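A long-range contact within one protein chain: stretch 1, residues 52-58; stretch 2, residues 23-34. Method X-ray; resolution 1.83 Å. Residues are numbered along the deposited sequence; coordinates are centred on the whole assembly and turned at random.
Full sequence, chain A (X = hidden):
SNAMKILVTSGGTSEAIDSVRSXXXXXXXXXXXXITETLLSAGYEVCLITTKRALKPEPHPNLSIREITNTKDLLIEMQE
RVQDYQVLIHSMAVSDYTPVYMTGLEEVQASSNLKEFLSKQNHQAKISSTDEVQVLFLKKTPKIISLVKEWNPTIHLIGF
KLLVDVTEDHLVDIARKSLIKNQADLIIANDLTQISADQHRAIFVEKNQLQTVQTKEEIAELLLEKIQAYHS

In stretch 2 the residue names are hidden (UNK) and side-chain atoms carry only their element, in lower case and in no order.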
# COMPACT_ATOMS: atom_id res chain seq x y z
N LYS A 52 4.64 2.08 7.92
CA LYS A 52 5.69 2.33 6.95
C LYS A 52 5.52 3.63 6.16
O LYS A 52 6.48 4.39 6.03
CB LYS A 52 5.83 1.13 6.00
CG LYS A 52 7.18 1.07 5.31
CD LYS A 52 8.32 0.88 6.32
CE LYS A 52 9.54 0.24 5.66
NZ LYS A 52 10.40 -0.51 6.63
N ARG A 53 4.31 3.89 5.67
CA ARG A 53 4.01 5.06 4.85
C ARG A 53 3.72 6.35 5.64
O ARG A 53 3.51 7.42 5.04
CB ARG A 53 2.83 4.73 3.93
CG ARG A 53 3.03 3.43 3.12
CD ARG A 53 1.70 2.80 2.74
NE ARG A 53 1.06 3.46 1.60
CZ ARG A 53 0.26 4.52 1.68
NH1 ARG A 53 -0.26 5.03 0.57
NH2 ARG A 53 -0.04 5.06 2.85
N ALA A 54 3.70 6.26 6.97
CA ALA A 54 3.40 7.43 7.78
C ALA A 54 4.55 8.43 7.81
O ALA A 54 5.71 8.04 7.81
CB ALA A 54 3.03 7.03 9.19
N LEU A 55 4.20 9.71 7.88
CA LEU A 55 5.15 10.79 8.12
C LEU A 55 5.69 10.63 9.52
O LEU A 55 4.94 10.47 10.45
CB LEU A 55 4.45 12.15 7.98
CG LEU A 55 3.94 12.44 6.56
CD1 LEU A 55 3.06 13.72 6.54
CD2 LEU A 55 5.11 12.54 5.59
N LYS A 56 7.00 10.65 9.68
CA LYS A 56 7.57 10.44 11.01
C LYS A 56 8.08 11.74 11.61
O LYS A 56 8.71 12.54 10.92
CB LYS A 56 8.73 9.43 10.98
CG LYS A 56 8.50 8.12 10.20
CD LYS A 56 7.56 7.17 10.95
CE LYS A 56 7.51 5.80 10.25
NZ LYS A 56 7.04 5.83 8.84
N PRO A 57 7.88 11.92 12.93
CA PRO A 57 8.59 13.00 13.58
C PRO A 57 10.10 12.75 13.55
O PRO A 57 10.55 11.60 13.39
CB PRO A 57 8.09 12.95 15.04
CG PRO A 57 7.08 11.89 15.12
CD PRO A 57 7.03 11.14 13.85
N GLU A 58 10.87 13.81 13.70
CA GLU A 58 12.31 13.65 13.82
C GLU A 58 12.64 12.89 15.10
O GLU A 58 11.91 13.00 16.10
CB GLU A 58 13.01 15.02 13.85
CG GLU A 58 12.97 15.74 12.50
CD GLU A 58 13.71 14.97 11.43
OE1 GLU A 58 14.94 14.82 11.57
OE2 GLU A 58 13.06 14.51 10.46
N UNK A 23 -4.28 -4.49 0.97
CA UNK A 23 -5.30 -3.44 1.02
C UNK A 23 -4.94 -2.60 2.23
O UNK A 23 -4.81 -3.11 3.37
c UNK A 23 -6.88 -5.06 2.23
c UNK A 23 -6.73 -4.00 1.11
c UNK A 23 -7.74 -2.85 1.24
c UNK A 23 -9.19 -3.33 0.96
N UNK A 24 -4.79 -1.31 1.98
CA UNK A 24 -4.07 -0.45 2.93
C UNK A 24 -4.96 0.75 3.24
O UNK A 24 -5.55 1.33 2.30
c UNK A 24 -2.06 1.07 3.15
o UNK A 24 -1.88 -1.06 2.04
c UNK A 24 -2.76 0.04 2.27
N UNK A 25 -5.06 1.13 4.52
CA UNK A 25 -5.66 2.40 4.89
C UNK A 25 -4.52 3.38 4.71
O UNK A 25 -3.53 3.31 5.45
c UNK A 25 -6.14 2.36 6.35
c UNK A 25 -7.50 1.72 6.50
o UNK A 25 -7.90 0.87 5.70
n UNK A 25 -8.24 2.12 7.54
N UNK A 26 -4.63 4.24 3.70
CA UNK A 26 -3.51 5.03 3.19
C UNK A 26 -3.14 6.36 3.90
O UNK A 26 -2.28 7.11 3.41
c UNK A 26 -5.96 5.29 0.40
c UNK A 26 -3.69 5.28 1.67
c UNK A 26 -6.86 7.07 1.33
c UNK A 26 -5.06 5.78 1.29
n UNK A 26 -7.07 6.11 0.44
n UNK A 26 -5.65 6.89 1.85
N UNK A 27 -3.77 6.65 5.04
CA UNK A 27 -3.42 7.86 5.83
C UNK A 27 -1.91 8.00 6.07
O UNK A 27 -1.27 7.05 6.53
o UNK A 27 -3.61 8.81 8.06
c UNK A 27 -4.12 7.81 7.19
N UNK A 28 -1.35 9.17 5.79
CA UNK A 28 0.08 9.40 6.07
C UNK A 28 0.32 9.94 7.48
O UNK A 28 1.45 10.26 7.84
c UNK A 28 0.72 9.56 3.64
o UNK A 28 0.00 11.50 4.93
c UNK A 28 0.73 10.27 5.02
N UNK A 29 -0.73 10.05 8.27
CA UNK A 29 -0.56 10.35 9.70
C UNK A 29 0.09 11.71 9.99
O UNK A 29 0.76 11.87 11.01
N UNK A 30 -0.12 12.69 9.11
CA UNK A 30 0.40 14.05 9.37
C UNK A 30 -0.05 14.62 10.72
O UNK A 30 0.73 15.22 11.44
c UNK A 30 0.03 15.01 8.24
c UNK A 30 1.97 16.66 8.78
c UNK A 30 0.75 16.32 8.29
n UNK A 30 2.13 18.02 8.56
n UNK A 30 0.20 17.49 7.80
c UNK A 30 1.04 18.49 7.97
N UNK A 31 -1.31 14.44 11.06
CA UNK A 31 -1.80 14.99 12.32
C UNK A 31 -1.13 14.31 13.52
O UNK A 31 -0.68 14.99 14.45
c UNK A 31 -5.47 15.31 13.39
c UNK A 31 -3.63 16.96 13.85
c UNK A 31 -3.30 14.91 12.36
c UNK A 31 -3.97 15.49 13.60
N UNK A 32 -0.99 12.98 13.45
CA UNK A 32 -0.24 12.23 14.45
C UNK A 32 1.17 12.75 14.66
O UNK A 32 1.64 12.86 15.80
N UNK A 33 1.84 13.08 13.56
CA UNK A 33 3.19 13.64 13.62
C UNK A 33 3.20 14.96 14.38
O UNK A 33 4.04 15.15 15.26
n UNK A 33 6.85 16.73 10.78
c UNK A 33 3.76 13.82 12.20
c UNK A 33 5.58 14.64 10.72
c UNK A 33 6.95 15.24 10.63
c UNK A 33 5.11 14.56 12.15
N UNK A 34 2.25 15.85 14.08
CA UNK A 34 2.24 17.18 14.71
C UNK A 34 1.90 17.06 16.20
O UNK A 34 2.51 17.73 17.04
c UNK A 34 0.63 19.21 11.75
c UNK A 34 1.24 18.15 14.02
c UNK A 34 1.16 19.49 14.77
c UNK A 34 1.68 18.41 12.56
O HOH W 1 -0.87 4.52 5.45
O HOH W 2 2.66 10.15 11.88

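Position 23 lies in a strand and has four side-chain carbons, forked at the first, with one arm two carbons long. It is out of reach of stretch 1. This is Ile 23.

Position 24 has one carbon carrying an oxygen and a carbon. Its methyl lies 4.2 Å from CD of Arg 53, over one face of the guanidinium. This is Thr 24.

Position 25 has two carbons, the second carrying an oxygen and a nitrogen. It points away from stretch 1. This is Asn 25.

Position 26 has one carbon and then a five-membered ring of three carbons and two nitrogens. Its CB is 3.6 Å from NH1 of Arg 53, but the ring leads away. This is His 26.

Position 27 has one carbon and one oxygen, and points away from stretch 1. The oxygen accepts a hydrogen bond from N of position 29 at 3.1 Å. This is Ser 27.

Position 28 has one carbon carrying an oxygen and a carbon. The methyl is 3.8 Å from O of Arg 53, and the hydroxyl oxygen is 4.1 Å from CD1 of Leu 55. This is Thr 28.

Position 29 has no side-chain atoms. Its phi of 62° by itself favours glycine, and an ideal CB would sit 3.7 Å from CB of Ala 54. This is Gly 29, the N-cap residue of the helix.

Position 30 has one carbon and a five-membered ring of three carbons and two nitrogens. Its CB is 3.7 Å from CD1 of Leu 55. This is His 30.

Position 31 has four carbons, forked at the second, out of reach of stretch 1. This is Leu 31.

Position 32 has no side-chain atoms and barely meets stretch 1. This is Gly 32.

Position 33 has four carbons in a row ending in nitrogen. The chain points toward stretch 1 and packs along Leu 55, Lys 56 and Pro 57. This is Lys 33; its CE is 3.2 Å from O of Lys 56.

Position 34 has four carbons, forked at the first, and points away. This is Ile 34.

Two direct hydrogen bonds join the stretches. Leu 55 N donates to Thr 28 O at 2.8 Å. Arg 53 NH2 donates to His 26 O at 3.1 Å. Water 1 links Arg 53, weakly, to the Asn 25 and Ser 27 carbonyls; water 2 bridges those of Gly 29 and Leu 55.

Stretch 2 (23-34) ITNHSTGHLGKI
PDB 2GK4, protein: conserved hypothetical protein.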